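Long-range contacts in 3-oxosteroid 1-dehydrogenase (Sterolibacterium denitrificans, PDB 7P18), which probably catalyses the FAD-dependent 1-dehydrogenation of 3-oxosteroids to 3-oxo-Delta(1)-steroids, handing the electrons to an acceptor: residues S46-G51 / L208-A213; L149-Y153 / A294-H298. Where two conformers were deposited one is given. Numbering follows the deposited sequence.

Overall arrangement
Along the chain the four segments come in the order 46-51, 149-153, 208-213, 294-298, so the two contacts interleave; their centres lie about 10 Å apart. Contact 1 is buried and joins segment 46-51, which includes part of helix 44-47, to segment 208-213 on helix 208-222, whereas contact 2 links two irregular loops and is only partly buried. They touch directly: Asn210 ND2 hydrogen-bonds to Arg150 O (2.8 Å), and Val48 CG2 packs on Tyr153 CE2 (3.5 Å). Loop 149-153 thus meets both segments of contact 1. Since 46-51 and 294-298 also touch FAD, the two contacts tie four distant parts of the FAD-binding fold together around one cofactor.

Contact 1 of 2, residues S46-G51 / L208-A213. With FAD (flavin-adenine dinucleotide), chain C.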
loop_
_atom_site.group_PDB
_atom_site.type_symbol
_atom_site.label_atom_id
_atom_site.label_comp_id
_atom_site.label_asym_id
_atom_site.label_seq_id
_atom_site.Cartn_x
_atom_site.Cartn_y
_atom_site.Cartn_z
ATOM N N SER A 46 2.559 -6.223 -3.038
ATOM C CA SER A 46 3.852 -5.671 -2.580
ATOM C C SER A 46 4.601 -5.136 -3.814
ATOM O O SER A 46 5.151 -4.013 -3.778
ATOM C CB SER A 46 4.610 -6.763 -1.823
ATOM O OG SER A 46 3.880 -7.225 -0.686
ATOM N N ALA A 47 4.598 -5.915 -4.890
ATOM C CA ALA A 47 5.362 -5.614 -6.123
ATOM C C ALA A 47 4.860 -4.330 -6.797
ATOM O O ALA A 47 5.685 -3.661 -7.447
ATOM C CB ALA A 47 5.293 -6.802 -7.043
ATOM N N VAL A 48 3.568 -4.004 -6.674
ATOM C CA VAL A 48 2.951 -2.831 -7.355
ATOM C C VAL A 48 2.836 -1.651 -6.388
ATOM O O VAL A 48 2.194 -0.661 -6.731
ATOM C CB VAL A 48 1.607 -3.225 -8.017
ATOM C CG1 VAL A 48 1.816 -4.332 -9.030
ATOM C CG2 VAL A 48 0.529 -3.592 -7.025
ATOM N N SER A 49 3.485 -1.735 -5.221
ATOM C CA SER A 49 3.370 -0.754 -4.129
ATOM C C SER A 49 4.482 0.277 -4.233
ATOM O O SER A 49 5.321 0.150 -5.133
ATOM C CB SER A 49 3.398 -1.463 -2.787
ATOM O OG SER A 49 4.708 -1.842 -2.447
ATOM N N GLY A 50 4.523 1.212 -3.292
ATOM C CA GLY A 50 5.646 2.150 -3.133
ATOM C C GLY A 50 6.868 1.521 -2.522
ATOM O O GLY A 50 7.934 2.167 -2.547
ATOM N N GLY A 51 6.734 0.322 -1.950
ATOM C CA GLY A 51 7.843 -0.412 -1.345
ATOM C C GLY A 51 8.320 0.248 -0.060
ATOM O O GLY A 51 9.361 -0.183 0.454
ATOM N N LEU A 208 10.658 1.422 -6.064
ATOM C CA LEU A 208 9.459 1.322 -5.203
ATOM C C LEU A 208 9.207 -0.148 -4.893
ATOM O O LEU A 208 10.186 -0.855 -4.642
ATOM C CB LEU A 208 8.288 1.987 -5.924
ATOM C CG LEU A 208 8.548 3.416 -6.381
ATOM C CD1 LEU A 208 7.319 3.960 -7.109
ATOM C CD2 LEU A 208 8.931 4.336 -5.230
ATOM N N GLY A 209 7.950 -0.597 -4.891
ATOM C CA GLY A 209 7.616 -1.989 -4.536
ATOM C C GLY A 209 8.210 -2.958 -5.519
ATOM O O GLY A 209 8.418 -4.122 -5.183
ATOM N N ASN A 210 8.458 -2.532 -6.757
ATOM C CA ASN A 210 9.061 -3.437 -7.769
ATOM C C ASN A 210 10.526 -3.692 -7.403
ATOM O O ASN A 210 11.008 -4.832 -7.584
ATOM C CB ASN A 210 8.871 -2.850 -9.174
ATOM C CG ASN A 210 8.206 -3.814 -10.138
ATOM O OD1 ASN A 210 8.599 -3.859 -11.286
ATOM N ND2 ASN A 210 7.213 -4.568 -9.699
ATOM N N ALA A 211 11.246 -2.699 -6.879
ATOM C CA ALA A 211 12.628 -2.920 -6.371
ATOM C C ALA A 211 12.583 -3.891 -5.196
ATOM O O ALA A 211 13.383 -4.796 -5.103
ATOM C CB ALA A 211 13.288 -1.628 -5.980
ATOM N N MET A 212 11.619 -3.695 -4.310
ATOM C CA MET A 212 11.454 -4.531 -3.105
ATOM C C MET A 212 11.226 -5.996 -3.517
ATOM O O MET A 212 11.948 -6.873 -3.026
ATOM C CB MET A 212 10.284 -3.993 -2.275
ATOM C CG MET A 212 9.996 -4.787 -1.029
ATOM S SD MET A 212 8.623 -4.054 -0.134
ATOM C CE MET A 212 7.284 -4.431 -1.244
ATOM N N ALA A 213 10.249 -6.257 -4.392
ATOM C CA ALA A 213 9.883 -7.618 -4.824
ATOM C C ALA A 213 11.013 -8.250 -5.641
ATOM O O ALA A 213 11.335 -9.434 -5.403
ATOM C CB ALA A 213 8.570 -7.594 -5.572
HETATM P PA FAD C . 0.563 -9.322 -1.172
HETATM O O1A FAD C . 1.724 -8.417 -1.374
HETATM O O2A FAD C . -0.597 -8.999 -2.076
HETATM O O5B FAD C . 1.072 -10.802 -1.413
HETATM C C5B FAD C . 0.134 -11.899 -1.252
HETATM C C4B FAD C . 0.472 -12.952 -2.263
HETATM O O4B FAD C . -0.213 -14.182 -1.904
HETATM C C3B FAD C . 0.063 -12.639 -3.718
HETATM O O3B FAD C . 1.152 -12.841 -4.613
HETATM C C2B FAD C . -1.100 -13.600 -3.976
HETATM O O2B FAD C . -1.286 -13.890 -5.355
HETATM C C1B FAD C . -0.743 -14.772 -3.063
HETATM N N9A FAD C . -1.866 -15.640 -2.709
HETATM C C8A FAD C . -3.179 -15.315 -2.516
HETATM N N7A FAD C . -3.945 -16.381 -2.305
HETATM C C5A FAD C . -3.062 -17.453 -2.318
HETATM C C6A FAD C . -3.242 -18.843 -2.145
HETATM N N6A FAD C . -4.431 -19.435 -1.982
HETATM N N1A FAD C . -2.142 -19.623 -2.222
HETATM C C2A FAD C . -0.959 -19.039 -2.431
HETATM N N3A FAD C . -0.676 -17.757 -2.682
HETATM C C4A FAD C . -1.787 -17.006 -2.578
HETATM N N1 FAD C . 1.889 -0.292 1.755
HETATM C C2 FAD C . 2.986 0.171 2.398
HETATM O O2 FAD C . 3.189 -0.108 3.594
HETATM N N3 FAD C . 3.905 0.913 1.773
HETATM C C4 FAD C . 3.673 1.487 0.540
HETATM O O4 FAD C . 4.600 2.065 -0.018
HETATM C C4X FAD C . 2.519 1.064 -0.173
HETATM N N5 FAD C . 2.279 1.559 -1.376
HETATM C C5X FAD C . 1.195 1.066 -2.063
HETATM C C6 FAD C . 0.968 1.506 -3.388
HETATM C C7 FAD C . -0.026 0.945 -4.179
HETATM C C7M FAD C . -0.232 1.410 -5.606
HETATM C C8 FAD C . -0.785 -0.121 -3.665
HETATM C C8M FAD C . -1.860 -0.773 -4.515
HETATM C C9 FAD C . -0.630 -0.501 -2.347
HETATM C C9A FAD C . 0.388 0.034 -1.534
HETATM N N10 FAD C . 0.583 -0.348 -0.197
HETATM C C10 FAD C . 1.673 0.130 0.520
HETATM C "C1'" FAD C . -0.186 -1.452 0.387
HETATM C "C2'" FAD C . 0.618 -2.765 0.266
HETATM O "O2'" FAD C . 1.036 -3.033 -1.072
HETATM C "C3'" FAD C . -0.145 -3.985 0.810
HETATM O "O3'" FAD C . -0.879 -3.666 1.995
HETATM C "C4'" FAD C . 0.796 -5.150 1.035
HETATM O "O4'" FAD C . 1.500 -5.382 -0.177
HETATM C "C5'" FAD C . 0.109 -6.421 1.488
HETATM O "O5'" FAD C . 1.135 -7.431 1.544
HETATM P P FAD C . 0.741 -8.959 1.738
HETATM O O1P FAD C . 2.045 -9.633 1.710
HETATM O O2P FAD C . -0.227 -9.167 2.813
HETATM O O3P FAD C . -0.022 -9.320 0.336
#
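An ST turn at Ser49 shapes this part of the FAD pocket: Ser49 OG accepts a hydrogen bond from Gly51 N (3.0 Å) and donates to Ser46 O (2.6 Å), which also receives Ser49 N (3.2 Å). Ser46 O thus takes two hydrogen bonds from Ser49, and a CA-H...O contact from Gly209 CA (3.3 Å) adds to them. Two hydrogen bonds reach segment 46-51 from helix 208-222: Gly209 N to Ser49 O at 2.7 Å, and Asn210 ND2 to Ala47 O at 2.9 Å. The amide of Asn210 is used at both ends, ND2 also binding Arg150 O while OD1 accepts from Arg206 NH2.

On the cofactor side, Ser46 N (2.9 Å) and Ser46 OG (2.6 Å) both donate to the phosphate oxygen FAD O1A. The same OG accepts from the ribityl hydroxyl FAD O4' (3.1 Å) and from Ala17 N, in a segment consistent with the Rossmann-type glycine motif.

Such close backbone approach depends on missing side chains. CA atoms of Gly51 and Gly209 are 3.6 Å apart; a CB on Gly209 would lie 2.2 Å from Ser46 O, and one on Gly51 2.6 Å from Leu208 C. Gly51 also has a positive phi of 70°. Around these polar links, Met212 CE packs 3.6 Å from Ser46 CB, and Ala47 CB meets Ala213 CB at 3.7 Å. Gly50, an FAD-binding residue near the bound steroid product, sits with its N 3.0 Å from FAD N5, where a CB would come within 2.7 Å of FAD O4.

Contact 2 of 2, residues L149-Y153 / A294-H298; sequences LRMAY and ATPPH. With FAD (flavin-adenine dinucleotide), chain C.
The two backbones never approach closely here: the nearest CA pairs, Arg150 with Pro296 and Tyr153 with Ala294, are 9.1 and 10.1 Å apart, and two long side chains span the gap. Segment 149-153 is extended, with phi between -53° and -87° and psi between 119° and 147°. Segment 294-298 bends at Ala294 (phi/psi -97/2°), is extended through Thr295 and Pro296 (psi 166° and 178°), then turns at Pro297 and His298 (psi -28° and -24°). Both prolines follow trans peptides. The end-to-end directions differ by 161°, so the loops run nearly antiparallel.

Arg150 and Tyr153 both point CA-to-CB toward the other loop. Tyr153, with chi1 m (-61°) and chi2 -37°, donates from OH to Ala294 O (3.0 Å), which lies near the ring plane at its edge; its OH also packs 3.8 Å from Pro296 CD. Arg150 adopts t, t, m for chi1 to chi3, with chi4 at -82°. Its CD meets Pro296 CG at 3.6 Å, and Pro296 CB covers one guanidinium face. Arg150 NH2 is hydrogen-bonded to Ser39 OG and donates to water 1 (2.8 Å), which lies in turn 3.0 Å from His298 NE2 and is hydrogen-bonded to it. His298 has chi1 -39° and chi2 -74°.

The total buried area is modest, 232 Å². Segment 294-298 follows the cofactor, Ala294 O lying 3.6 Å from the flavin methyl FAD C8M and His298 CB 3.6 Å from the adenosine ribose oxygen FAD O2B: two loops bridged beside an extended dinucleotide in the Rossmann-type FAD-binding site.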
loop_
_atom_site.group_PDB
_atom_site.type_symbol
_atom_site.label_atom_id
_atom_site.label_comp_id
_atom_site.label_asym_id
_atom_site.label_seq_id
_atom_site.Cartn_x
_atom_site.Cartn_y
_atom_site.Cartn_z
ATOM N N LEU A 149 8.273 -11.613 -12.510
ATOM C CA LEU A 149 8.002 -10.469 -11.594
ATOM C C LEU A 149 6.644 -9.854 -11.946
ATOM O O LEU A 149 6.401 -9.541 -13.157
ATOM C CB LEU A 149 9.129 -9.441 -11.711
ATOM C CG LEU A 149 8.945 -8.106 -10.976
ATOM C CD1 LEU A 149 8.850 -8.290 -9.468
ATOM C CD2 LEU A 149 10.093 -7.168 -11.297
ATOM N N ARG A 150 5.784 -9.662 -10.948
ATOM C CA ARG A 150 4.561 -8.828 -11.117
ATOM C C ARG A 150 5.012 -7.401 -11.398
ATOM O O ARG A 150 5.744 -6.843 -10.548
ATOM C CB ARG A 150 3.627 -8.892 -9.905
ATOM C CG ARG A 150 2.319 -8.140 -10.122
ATOM C CD ARG A 150 1.255 -8.514 -9.106
ATOM N NE ARG A 150 0.931 -9.936 -9.178
ATOM C CZ ARG A 150 0.084 -10.466 -10.074
ATOM N NH1 ARG A 150 -0.494 -9.680 -10.975
ATOM N NH2 ARG A 150 -0.144 -11.768 -10.104
ATOM N N MET A 151 4.674 -6.823 -12.557
ATOM C CA MET A 151 5.341 -5.578 -13.011
ATOM C C MET A 151 4.625 -4.360 -12.444
ATOM O O MET A 151 3.386 -4.380 -12.257
ATOM C CB MET A 151 5.428 -5.496 -14.537
ATOM C CG MET A 151 6.262 -6.607 -15.132
ATOM S SD MET A 151 8.009 -6.656 -14.664
ATOM C CE MET A 151 8.523 -5.015 -15.131
ATOM N N ALA A 152 5.403 -3.327 -12.171
ATOM C CA ALA A 152 4.943 -2.019 -11.671
ATOM C C ALA A 152 3.854 -1.484 -12.606
ATOM O O ALA A 152 3.981 -1.618 -13.845
ATOM C CB ALA A 152 6.108 -1.058 -11.552
ATOM N N TYR A 153 2.822 -0.889 -12.023
ATOM C CA TYR A 153 1.805 -0.080 -12.742
ATOM C C TYR A 153 2.520 1.090 -13.446
ATOM O O TYR A 153 3.421 1.721 -12.858
ATOM C CB TYR A 153 0.727 0.379 -11.767
ATOM C CG TYR A 153 -0.070 -0.694 -11.056
ATOM C CD1 TYR A 153 -0.443 -1.889 -11.665
ATOM C CD2 TYR A 153 -0.528 -0.468 -9.765
ATOM C CE1 TYR A 153 -1.228 -2.831 -11.007
ATOM C CE2 TYR A 153 -1.314 -1.396 -9.102
ATOM C CZ TYR A 153 -1.666 -2.586 -9.720
ATOM O OH TYR A 153 -2.469 -3.471 -9.033
ATOM N N ALA A 294 -7.375 -1.239 -5.749
ATOM C CA ALA A 294 -6.132 -0.906 -6.471
ATOM C C ALA A 294 -5.199 -2.117 -6.528
ATOM O O ALA A 294 -4.139 -1.999 -7.083
ATOM C CB ALA A 294 -5.464 0.259 -5.777
ATOM N N THR A 295 -5.602 -3.266 -5.993
ATOM C CA THR A 295 -4.732 -4.446 -5.838
ATOM C C THR A 295 -4.740 -5.299 -7.096
ATOM O O THR A 295 -5.647 -5.181 -7.945
ATOM C CB THR A 295 -5.192 -5.322 -4.673
ATOM O OG1 THR A 295 -6.549 -5.737 -4.931
ATOM C CG2 THR A 295 -5.122 -4.572 -3.353
ATOM N N PRO A 296 -3.780 -6.231 -7.206
ATOM C CA PRO A 296 -3.873 -7.295 -8.198
ATOM C C PRO A 296 -5.066 -8.225 -7.945
ATOM O O PRO A 296 -5.844 -8.048 -7.012
ATOM C CB PRO A 296 -2.528 -8.026 -8.088
ATOM C CG PRO A 296 -1.606 -7.011 -7.437
ATOM C CD PRO A 296 -2.499 -6.246 -6.497
ATOM N N PRO A 297 -5.287 -9.235 -8.820
ATOM C CA PRO A 297 -6.552 -9.974 -8.804
ATOM C C PRO A 297 -6.800 -10.997 -7.674
ATOM O O PRO A 297 -7.929 -11.385 -7.504
ATOM C CB PRO A 297 -6.506 -10.714 -10.159
ATOM C CG PRO A 297 -5.510 -9.959 -10.988
ATOM C CD PRO A 297 -4.450 -9.527 -10.000
ATOM N N HIS A 298 -5.736 -11.587 -7.116
ATOM C CA HIS A 298 -5.885 -12.864 -6.351
ATOM C C HIS A 298 -6.242 -12.846 -4.856
ATOM O O HIS A 298 -6.791 -13.873 -4.410
ATOM C CB HIS A 298 -4.653 -13.751 -6.589
ATOM C CG HIS A 298 -4.152 -13.718 -7.995
ATOM N ND1 HIS A 298 -4.804 -14.363 -9.027
ATOM C CD2 HIS A 298 -3.070 -13.123 -8.543
ATOM C CE1 HIS A 298 -4.146 -14.167 -10.152
ATOM N NE2 HIS A 298 -3.078 -13.408 -9.881
HETATM P PA FAD C . 0.563 -9.322 -1.172
HETATM O O1A FAD C . 1.724 -8.417 -1.374
HETATM O O2A FAD C . -0.597 -8.999 -2.076
HETATM O O5B FAD C . 1.072 -10.802 -1.413
HETATM C C5B FAD C . 0.134 -11.899 -1.252
HETATM C C4B FAD C . 0.472 -12.952 -2.263
HETATM O O4B FAD C . -0.213 -14.182 -1.904
HETATM C C3B FAD C . 0.063 -12.639 -3.718
HETATM O O3B FAD C . 1.152 -12.841 -4.613
HETATM C C2B FAD C . -1.100 -13.600 -3.976
HETATM O O2B FAD C . -1.286 -13.890 -5.355
HETATM C C1B FAD C . -0.743 -14.772 -3.063
HETATM N N9A FAD C . -1.866 -15.640 -2.709
HETATM C C8A FAD C . -3.179 -15.315 -2.516
HETATM N N7A FAD C . -3.945 -16.381 -2.305
HETATM C C5A FAD C . -3.062 -17.453 -2.318
HETATM C C6A FAD C . -3.242 -18.843 -2.145
HETATM N N6A FAD C . -4.431 -19.435 -1.982
HETATM N N1A FAD C . -2.142 -19.623 -2.222
HETATM C C2A FAD C . -0.959 -19.039 -2.431
HETATM N N3A FAD C . -0.676 -17.757 -2.682
HETATM C C4A FAD C . -1.787 -17.006 -2.578
HETATM N N1 FAD C . 1.889 -0.292 1.755
HETATM C C2 FAD C . 2.986 0.171 2.398
HETATM O O2 FAD C . 3.189 -0.108 3.594
HETATM N N3 FAD C . 3.905 0.913 1.773
HETATM C C4 FAD C . 3.673 1.487 0.540
HETATM O O4 FAD C . 4.600 2.065 -0.018
HETATM C C4X FAD C . 2.519 1.064 -0.173
HETATM N N5 FAD C . 2.279 1.559 -1.376
HETATM C C5X FAD C . 1.195 1.066 -2.063
HETATM C C6 FAD C . 0.968 1.506 -3.388
HETATM C C7 FAD C . -0.026 0.945 -4.179
HETATM C C7M FAD C . -0.232 1.410 -5.606
HETATM C C8 FAD C . -0.785 -0.121 -3.665
HETATM C C8M FAD C . -1.860 -0.773 -4.515
HETATM C C9 FAD C . -0.630 -0.501 -2.347
HETATM C C9A FAD C . 0.388 0.034 -1.534
HETATM N N10 FAD C . 0.583 -0.348 -0.197
HETATM C C10 FAD C . 1.673 0.130 0.520
HETATM C "C1'" FAD C . -0.186 -1.452 0.387
HETATM C "C2'" FAD C . 0.618 -2.765 0.266
HETATM O "O2'" FAD C . 1.036 -3.033 -1.072
HETATM C "C3'" FAD C . -0.145 -3.985 0.810
HETATM O "O3'" FAD C . -0.879 -3.666 1.995
HETATM C "C4'" FAD C . 0.796 -5.150 1.035
HETATM O "O4'" FAD C . 1.500 -5.382 -0.177
HETATM C "C5'" FAD C . 0.109 -6.421 1.488
HETATM O "O5'" FAD C . 1.135 -7.431 1.544
HETATM P P FAD C . 0.741 -8.959 1.738
HETATM O O1P FAD C . 2.045 -9.633 1.710
HETATM O O2P FAD C . -0.227 -9.167 2.813
HETATM O O3P FAD C . -0.022 -9.320 0.336
HETATM O O HOH W 1 -1.675 -12.507 -12.358
#